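Local coordinates for protein probable receptor YhhM (Klebsiella variicola At-22, PDB 3Q6C) that is of unknown function, belongs to the DUF2500 (YhhM-like) family and is named a probable receptor, at residues Glu36-Pro41 with Glu47-Leu52; Lys4-Ser9 with Val76-Asp81. All coordinates share one frame; numbering follows the deposited sequence.

Interaction 1 (Glu36-Pro41 with Glu47-Leu52); sequences EASFRP and EVVFRL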
ATOM      1  N   GLU A  36       4.335   1.451   6.458  1.00 24.82           N
ATOM      2  CA  GLU A  36       3.952   2.234   5.290  1.00 23.45           C
ATOM      3  C   GLU A  36       4.175   1.462   3.986  1.00 22.76           C
ATOM      4  O   GLU A  36       5.184   0.772   3.815  1.00 22.64           O
ATOM      5  CB  GLU A  36       4.761   3.529   5.244  1.00 23.20           C
ATOM      6  CG  GLU A  36       4.376   4.571   6.283  1.00 26.22           C
ATOM      7  CD  GLU A  36       5.367   5.738   6.362  1.00 28.00           C
ATOM      8  OE1 GLU A  36       5.839   6.214   5.308  1.00 28.96           O
ATOM      9  OE2 GLU A  36       5.668   6.185   7.485  1.00 30.41           O
ATOM     10  N   ALA A  37       3.223   1.579   3.068  1.00 20.00           N
ATOM     11  CA  ALA A  37       3.334   0.925   1.777  1.00 17.44           C
ATOM     12  C   ALA A  37       3.101   1.970   0.705  1.00 17.29           C
ATOM     13  O   ALA A  37       2.222   2.823   0.832  1.00 18.04           O
ATOM     14  CB  ALA A  37       2.312  -0.169   1.656  1.00 17.45           C
ATOM     15  N   SER A  38       3.903   1.923  -0.348  1.00 16.93           N
ATOM     16  CA  SER A  38       3.738   2.878  -1.430  1.00 17.13           C
ATOM     17  C   SER A  38       3.200   2.183  -2.661  1.00 17.81           C
ATOM     18  O   SER A  38       3.623   1.082  -2.996  1.00 18.16           O
ATOM     19  CB  SER A  38       5.061   3.560  -1.768  1.00 15.12           C
ATOM     20  OG  SER A  38       5.414   4.501  -0.774  1.00 14.93           O
ATOM     21  N   PHE A  39       2.251   2.833  -3.321  1.00 18.30           N
ATOM     22  CA  PHE A  39       1.662   2.298  -4.533  1.00 17.94           C
ATOM     23  C   PHE A  39       1.949   3.258  -5.677  1.00 21.22           C
ATOM     24  O   PHE A  39       1.878   4.487  -5.518  1.00 22.05           O
ATOM     25  CB  PHE A  39       0.170   2.120  -4.331  1.00 15.07           C
ATOM     26  CG  PHE A  39      -0.159   1.121  -3.272  1.00 15.84           C
ATOM     27  CD1 PHE A  39      -0.237  -0.235  -3.579  1.00 12.27           C
ATOM     28  CD2 PHE A  39      -0.334   1.525  -1.946  1.00 14.65           C
ATOM     29  CE1 PHE A  39      -0.484  -1.181  -2.580  1.00 13.08           C
ATOM     30  CE2 PHE A  39      -0.578   0.591  -0.941  1.00 14.95           C
ATOM     31  CZ  PHE A  39      -0.653  -0.768  -1.257  1.00 14.86           C
ATOM     32  N   ARG A  40       2.294   2.695  -6.828  1.00 22.12           N
ATOM     33  CA  ARG A  40       2.608   3.509  -7.987  1.00 25.21           C
ATOM     34  C   ARG A  40       1.809   3.080  -9.206  1.00 25.71           C
ATOM     35  O   ARG A  40       1.538   1.898  -9.404  1.00 25.14           O
ATOM     36  CB  ARG A  40       4.105   3.417  -8.288  1.00 28.18           C
ATOM     37  CG  ARG A  40       4.540   4.140  -9.537  1.00 32.21           C
ATOM     38  CD  ARG A  40       5.981   3.839  -9.827  1.00 34.73           C
ATOM     39  NE  ARG A  40       6.852   4.334  -8.771  1.00 37.11           N
ATOM     40  CZ  ARG A  40       8.039   3.810  -8.494  1.00 38.04           C
ATOM     41  NH1 ARG A  40       8.479   2.772  -9.198  1.00 38.26           N
ATOM     42  NH2 ARG A  40       8.789   4.329  -7.530  1.00 37.92           N
ATOM     43  N   PRO A  41       1.416   4.045 -10.043  1.00 26.46           N
ATOM     44  CA  PRO A  41       0.643   3.721 -11.244  1.00 29.36           C
ATOM     45  C   PRO A  41       1.494   2.953 -12.255  1.00 32.41           C
ATOM     46  O   PRO A  41       2.672   3.268 -12.442  1.00 32.90           O
ATOM     47  CB  PRO A  41       0.226   5.098 -11.773  1.00 27.04           C
ATOM     48  CG  PRO A  41       0.251   5.979 -10.532  1.00 25.59           C
ATOM     49  CD  PRO A  41       1.498   5.502  -9.839  1.00 25.89           C
ATOM     50  N   GLU A  47       4.512   7.911  -6.616  1.00 37.54           N
ATOM     51  CA  GLU A  47       4.145   7.073  -5.478  1.00 36.22           C
ATOM     52  C   GLU A  47       3.161   7.730  -4.520  1.00 34.91           C
ATOM     53  O   GLU A  47       3.146   8.949  -4.364  1.00 34.44           O
ATOM     54  CB  GLU A  47       5.387   6.675  -4.680  1.00 35.33           C
ATOM     55  CG  GLU A  47       6.209   5.551  -5.285  1.00 35.99           C
ATOM     56  CD  GLU A  47       7.333   5.123  -4.369  1.00 36.09           C
ATOM     57  OE1 GLU A  47       7.957   4.079  -4.626  1.00 38.06           O
ATOM     58  OE2 GLU A  47       7.594   5.836  -3.384  1.00 38.41           O
ATOM     59  N   VAL A  48       2.336   6.909  -3.884  1.00 33.84           N
ATOM     60  CA  VAL A  48       1.378   7.398  -2.901  1.00 32.12           C
ATOM     61  C   VAL A  48       1.588   6.539  -1.656  1.00 29.74           C
ATOM     62  O   VAL A  48       1.560   5.307  -1.722  1.00 26.87           O
ATOM     63  CB  VAL A  48      -0.074   7.259  -3.388  1.00 33.04           C
ATOM     64  CG1 VAL A  48      -1.009   7.896  -2.380  1.00 32.36           C
ATOM     65  CG2 VAL A  48      -0.235   7.927  -4.746  1.00 34.78           C
ATOM     66  N   VAL A  49       1.815   7.204  -0.531  1.00 27.15           N
ATOM     67  CA  VAL A  49       2.067   6.530   0.730  1.00 25.44           C
ATOM     68  C   VAL A  49       0.836   6.329   1.599  1.00 25.09           C
ATOM     69  O   VAL A  49       0.118   7.278   1.905  1.00 24.15           O
ATOM     70  CB  VAL A  49       3.090   7.307   1.566  1.00 25.08           C
ATOM     71  CG1 VAL A  49       3.450   6.510   2.817  1.00 23.49           C
ATOM     72  CG2 VAL A  49       4.315   7.593   0.735  1.00 23.33           C
ATOM     73  N   PHE A  50       0.616   5.083   2.002  1.00 22.49           N
ATOM     74  CA  PHE A  50      -0.498   4.731   2.868  1.00 19.64           C
ATOM     75  C   PHE A  50       0.020   4.099   4.165  1.00 20.97           C
ATOM     76  O   PHE A  50       0.948   3.280   4.149  1.00 20.76           O
ATOM     77  CB  PHE A  50      -1.410   3.739   2.163  1.00 19.49           C
ATOM     78  CG  PHE A  50      -2.269   4.351   1.105  1.00 19.46           C
ATOM     79  CD1 PHE A  50      -3.456   5.000   1.447  1.00 17.16           C
ATOM     80  CD2 PHE A  50      -1.910   4.260  -0.236  1.00 18.51           C
ATOM     81  CE1 PHE A  50      -4.275   5.545   0.466  1.00 18.66           C
ATOM     82  CE2 PHE A  50      -2.719   4.802  -1.228  1.00 17.75           C
ATOM     83  CZ  PHE A  50      -3.908   5.446  -0.879  1.00 18.71           C
ATOM     84  N   ARG A  51      -0.574   4.494   5.287  1.00 21.23           N
ATOM     85  CA  ARG A  51      -0.201   3.939   6.582  1.00 19.80           C
ATOM     86  C   ARG A  51      -1.025   2.670   6.764  1.00 20.15           C
ATOM     87  O   ARG A  51      -2.213   2.651   6.458  1.00 21.01           O
ATOM     88  CB  ARG A  51      -0.535   4.900   7.717  1.00 20.50           C
ATOM     89  CG  ARG A  51      -0.089   4.366   9.056  1.00 24.32           C
ATOM     90  CD  ARG A  51      -0.879   4.927  10.227  1.00 27.06           C
ATOM     91  NE  ARG A  51      -0.551   4.197  11.454  1.00 30.47           N
ATOM     92  CZ  ARG A  51      -1.290   4.199  12.560  1.00 32.02           C
ATOM     93  NH1 ARG A  51      -2.417   4.904  12.616  1.00 33.51           N
ATOM     94  NH2 ARG A  51      -0.918   3.473  13.604  1.00 30.82           N
ATOM     95  N   LEU A  52      -0.395   1.616   7.264  1.00 18.87           N
ATOM     96  CA  LEU A  52      -1.083   0.351   7.476  1.00 17.09           C
ATOM     97  C   LEU A  52      -0.720  -0.217   8.843  1.00 17.97           C
ATOM     98  O   LEU A  52       0.222   0.253   9.497  1.00 17.46           O
ATOM     99  CB  LEU A  52      -0.645  -0.671   6.426  1.00 14.95           C
ATOM    100  CG  LEU A  52      -0.595  -0.299   4.955  1.00 15.53           C
ATOM    101  CD1 LEU A  52       0.036  -1.430   4.163  1.00 15.76           C
ATOM    102  CD2 LEU A  52      -1.988  -0.018   4.470  1.00 19.22           C
TER
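Ala37 faces Phe50, and Phe39 faces Val48, as two successive hydrogen-bonded pairs of an antiparallel hairpin. Each pair closes with reciprocal backbone bonds: Ala37 N to Phe50 O and Phe50 N to Ala37 O, both 3.0 Å, then Phe39 N to Val48 O and Val48 N to Phe39 O. The bond donated by Val48 is noticeably more bent than the other three, close to where the strand begins. In the intervening non-hydrogen-bonded pair of Ser38 and Val49, the backbone adds a CA-H...O contact, Ser38 CA lying 3.3 Å from Val48 O.

Apolar contacts gather on the face that carries Ala37, Phe39 and Phe50. Phe39 CD2 meets Phe50 CD2 at 3.6 Å, with the side chains crossing at about a right angle and the ring planes 65° apart. Further along, Leu52 CD1 lies 3.6 Å from Ala37 CB. Leu60 and Leu68 close over this group from elsewhere in the chain.

The other face and the hairpin end are mostly polar, with Val49 set among the polar groups. Glu36 lays its OE1 against Val49 CG1, while its OE2 is committed to a salt bridge with Arg12. The salt bridge across the two segments joins Arg40 and Glu47: Arg40 NH2 lies 3.0 Å from Glu47 OE1, with guanidinium and carboxylate planes 15° apart. A bend at chi3 (-64°) turns the arginine, otherwise extended as far as CD, so that its end approaches the glutamate.

The chemistry is therefore divided largely by face: Ala37, Phe39, Phe50 and Leu52 supply aromatic and aliphatic carbon to the protein interior, the other face carries charge and hydroxyl around Val49, and the shared backbone bonds hold both in a single register.

Interaction 2 (Lys4-Ser9 with Val76-Asp81); sequences KRVIVS and VAFTPD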
ATOM      1  N   LYS A   4      -7.838   1.960  -8.432  1.00 24.17           N
ATOM      2  CA  LYS A   4      -6.834   2.278  -9.447  1.00 21.73           C
ATOM      3  C   LYS A   4      -5.820   1.132  -9.561  1.00 21.54           C
ATOM      4  O   LYS A   4      -5.438   0.543  -8.553  1.00 23.23           O
ATOM      5  CB  LYS A   4      -6.105   3.579  -9.090  1.00 20.39           C
ATOM      6  CG  LYS A   4      -5.200   4.123 -10.198  1.00 19.71           C
ATOM      7  CD  LYS A   4      -4.441   5.355  -9.722  1.00 20.30           C
ATOM      8  CE  LYS A   4      -3.516   5.957 -10.792  1.00 18.44           C
ATOM      9  NZ  LYS A   4      -4.219   6.699 -11.878  1.00 19.05           N
ATOM     10  N   ARG A   5      -5.397   0.812 -10.782  1.00 20.35           N
ATOM     11  CA  ARG A   5      -4.423  -0.255 -10.982  1.00 20.60           C
ATOM     12  C   ARG A   5      -3.035   0.290 -10.686  1.00 19.84           C
ATOM     13  O   ARG A   5      -2.597   1.257 -11.303  1.00 21.13           O
ATOM     14  CB  ARG A   5      -4.463  -0.782 -12.420  1.00 21.19           C
ATOM     15  CG  ARG A   5      -5.848  -1.195 -12.894  1.00 27.89           C
ATOM     16  CD  ARG A   5      -5.788  -2.132 -14.096  1.00 29.91           C
ATOM     17  NE  ARG A   5      -5.338  -3.465 -13.696  1.00 34.64           N
ATOM     18  CZ  ARG A   5      -4.076  -3.881 -13.742  1.00 35.10           C
ATOM     19  NH1 ARG A   5      -3.126  -3.069 -14.185  1.00 32.92           N
ATOM     20  NH2 ARG A   5      -3.762  -5.104 -13.328  1.00 35.33           N
ATOM     21  N   VAL A   6      -2.335  -0.321  -9.743  1.00 18.22           N
ATOM     22  CA  VAL A   6      -1.000   0.155  -9.407  1.00 17.47           C
ATOM     23  C   VAL A   6      -0.085  -1.010  -9.112  1.00 17.79           C
ATOM     24  O   VAL A   6      -0.504  -2.173  -9.127  1.00 15.48           O
ATOM     25  CB  VAL A   6      -1.004   1.043  -8.144  1.00 15.92           C
ATOM     26  CG1 VAL A   6      -2.041   2.152  -8.269  1.00 14.16           C
ATOM     27  CG2 VAL A   6      -1.267   0.183  -6.927  1.00 16.92           C
ATOM     28  N   ILE A   7       1.174  -0.682  -8.849  1.00 18.08           N
ATOM     29  CA  ILE A   7       2.149  -1.687  -8.488  1.00 17.98           C
ATOM     30  C   ILE A   7       2.586  -1.332  -7.073  1.00 17.00           C
ATOM     31  O   ILE A   7       2.563  -0.162  -6.682  1.00 15.47           O
ATOM     32  CB  ILE A   7       3.366  -1.681  -9.438  1.00 19.68           C
ATOM     33  CG1 ILE A   7       4.262  -2.874  -9.120  1.00 22.10           C
ATOM     34  CG2 ILE A   7       4.159  -0.398  -9.284  1.00 18.46           C
ATOM     35  CD1 ILE A   7       5.425  -3.051 -10.083  1.00 23.76           C
ATOM     36  N   VAL A   8       2.949  -2.342  -6.294  1.00 17.65           N
ATOM     37  CA  VAL A   8       3.397  -2.110  -4.927  1.00 18.62           C
ATOM     38  C   VAL A   8       4.836  -1.594  -4.934  1.00 19.43           C
ATOM     39  O   VAL A   8       5.792  -2.371  -4.883  1.00 18.32           O
ATOM     40  CB  VAL A   8       3.301  -3.397  -4.094  1.00 18.12           C
ATOM     41  CG1 VAL A   8       3.757  -3.138  -2.673  1.00 20.45           C
ATOM     42  CG2 VAL A   8       1.861  -3.894  -4.093  1.00 21.24           C
ATOM     43  N   SER A   9       4.953  -0.268  -5.021  1.00 20.86           N
ATOM     44  CA  SER A   9       6.223   0.452  -5.051  1.00 22.60           C
ATOM     45  C   SER A   9       7.232  -0.043  -4.049  1.00 24.09           C
ATOM     46  O   SER A   9       8.265  -0.596  -4.420  1.00 27.16           O
ATOM     47  CB  SER A   9       6.000   1.941  -4.774  1.00 24.21           C
ATOM     48  OG  SER A   9       5.687   2.656  -5.942  1.00 27.90           O
ATOM     49  N   VAL A  76      -7.922   1.171   1.699  1.00 16.20           N
ATOM     50  CA  VAL A  76      -9.099   0.351   1.933  1.00 15.01           C
ATOM     51  C   VAL A  76      -8.822  -1.089   1.538  1.00 16.70           C
ATOM     52  O   VAL A  76      -9.419  -2.008   2.092  1.00 19.37           O
ATOM     53  CB  VAL A  76     -10.329   0.874   1.171  1.00 14.96           C
ATOM     54  CG1 VAL A  76     -11.449  -0.145   1.230  1.00  9.17           C
ATOM     55  CG2 VAL A  76     -10.804   2.165   1.800  1.00 14.05           C
ATOM     56  N   ALA A  77      -7.908  -1.287   0.590  1.00 16.36           N
ATOM     57  CA  ALA A  77      -7.558  -2.632   0.155  1.00 13.92           C
ATOM     58  C   ALA A  77      -6.698  -2.665  -1.093  1.00 14.04           C
ATOM     59  O   ALA A  77      -6.654  -1.708  -1.863  1.00 12.92           O
ATOM     60  CB  ALA A  77      -8.812  -3.445  -0.088  1.00 13.55           C
ATOM     61  N   PHE A  78      -5.987  -3.772  -1.266  1.00 12.73           N
ATOM     62  CA  PHE A  78      -5.174  -3.977  -2.443  1.00 10.73           C
ATOM     63  C   PHE A  78      -5.310  -5.427  -2.850  1.00 12.15           C
ATOM     64  O   PHE A  78      -4.845  -6.312  -2.137  1.00 12.55           O
ATOM     65  CB  PHE A  78      -3.701  -3.715  -2.208  1.00 11.97           C
ATOM     66  CG  PHE A  78      -2.845  -4.132  -3.379  1.00 11.96           C
ATOM     67  CD1 PHE A  78      -2.717  -3.303  -4.494  1.00 13.54           C
ATOM     68  CD2 PHE A  78      -2.245  -5.395  -3.409  1.00 11.42           C
ATOM     69  CE1 PHE A  78      -2.005  -3.722  -5.622  1.00 14.03           C
ATOM     70  CE2 PHE A  78      -1.535  -5.822  -4.527  1.00 13.25           C
ATOM     71  CZ  PHE A  78      -1.416  -4.981  -5.639  1.00 12.70           C
ATOM     72  N   THR A  79      -5.925  -5.659  -4.007  1.00 13.32           N
ATOM     73  CA  THR A  79      -6.128  -7.001  -4.521  1.00 16.48           C
ATOM     74  C   THR A  79      -5.161  -7.285  -5.671  1.00 18.67           C
ATOM     75  O   THR A  79      -5.362  -6.819  -6.795  1.00 20.57           O
ATOM     76  CB  THR A  79      -7.575  -7.169  -5.037  1.00 17.14           C
ATOM     77  OG1 THR A  79      -8.494  -6.655  -4.062  1.00 17.65           O
ATOM     78  CG2 THR A  79      -7.883  -8.637  -5.285  1.00 13.55           C
ATOM     79  N   PRO A  80      -4.087  -8.045  -5.407  1.00 21.69           N
ATOM     80  CA  PRO A  80      -3.143  -8.339  -6.493  1.00 24.12           C
ATOM     81  C   PRO A  80      -3.825  -9.085  -7.625  1.00 27.11           C
ATOM     82  O   PRO A  80      -4.807  -9.799  -7.396  1.00 27.47           O
ATOM     83  CB  PRO A  80      -2.068  -9.177  -5.805  1.00 23.83           C
ATOM     84  CG  PRO A  80      -2.788  -9.787  -4.653  1.00 23.36           C
ATOM     85  CD  PRO A  80      -3.640  -8.654  -4.148  1.00 21.47           C
ATOM     86  N   ASP A  81      -3.319  -8.903  -8.847  1.00 31.30           N
ATOM     87  CA  ASP A  81      -3.895  -9.581 -10.005  1.00 33.66           C
ATOM     88  C   ASP A  81      -3.942 -11.079  -9.736  1.00 36.84           C
ATOM     89  O   ASP A  81      -2.989 -11.663  -9.217  1.00 36.66           O
ATOM     90  CB  ASP A  81      -3.087  -9.292 -11.270  1.00 32.72           C
ATOM     91  CG  ASP A  81      -3.278  -7.868 -11.767  1.00 33.42           C
ATOM     92  OD1 ASP A  81      -4.419  -7.368 -11.678  1.00 31.20           O
ATOM     93  OD2 ASP A  81      -2.302  -7.252 -12.255  1.00 33.38           O
TER
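A single guanidinium nitrogen, Arg5 NH2, lies between both carboxylate oxygens of Asp81, 2.8 Å from OD2 and 2.9 Å from OD1. Two-nitrogen pairing, with each oxygen served by its own nitrogen, is not what is found here. The planes are within 5° of each other and the carboxylate sits at the guanidinium edge, yet both hydrogen bonds are weak because their N-H directions point well off the oxygens. The salt bridge thus probably owes more to charge attraction than to directed bonding. Arg5 reaches it through a bend at chi3, and its other terminal nitrogen, NH1, pairs with Glu42, so the guanidinium is shared between two acids and its orientation is probably fixed by both.

Away from the salt bridge, Phe78 supplies the apolar part. Its CG is anti to the backbone N (chi1 171°), which carries the ring from strand 74-80 toward strand 2-15. Val8 CG2 lies over one face in a CH-pi contact, 4.1 Å from the ring centroid and 22° off the normal, displaced toward CZ. Val6 meets a different part of the ring: its CG2 is 4.2 Å from Phe78 CE1, and its carbonyl oxygen lies at the ring edge. Val8 is also the centre of an inverse gamma turn, a local kink in its strand, and Phe39 meets the Phe78 ring from the neighbouring strand 33-41.

The backbones stay well apart, with Val6 CA and Phe78 CA separated by 9.1 Å. Strands 2-15 and 74-80 both flank strand 65-71 in one antiparallel sheet, where next-but-one strands would run nearly parallel if the sheet were flat; the touching parts here are 105° apart, evidence that this antiparallel sheet is strongly coiled.

Overall arrangement
Interactions 1 and 2 illustrate two ways of joining strands in one antiparallel sheet. Interaction 1 links sequence-adjacent hairpin strands chiefly through paired main-chain bonds, with side-chain contacts added on both faces; interaction 2 joins strands distant in the chain mainly through side chains, with no backbone-to-backbone bond, and buries about a third as much surface. Both are partly buried, each with an apolar centre and an ion pair at its margin, but interaction 1 lies nearer the middle of the molecule. Their centres are 10 Å apart, and they meet where strands 33-41 and 2-15 run side by side: Arg40 O probably accepts a hydrogen bond from Ile7 N. The Phe39 and Phe78 rings make their apolar parts continuous.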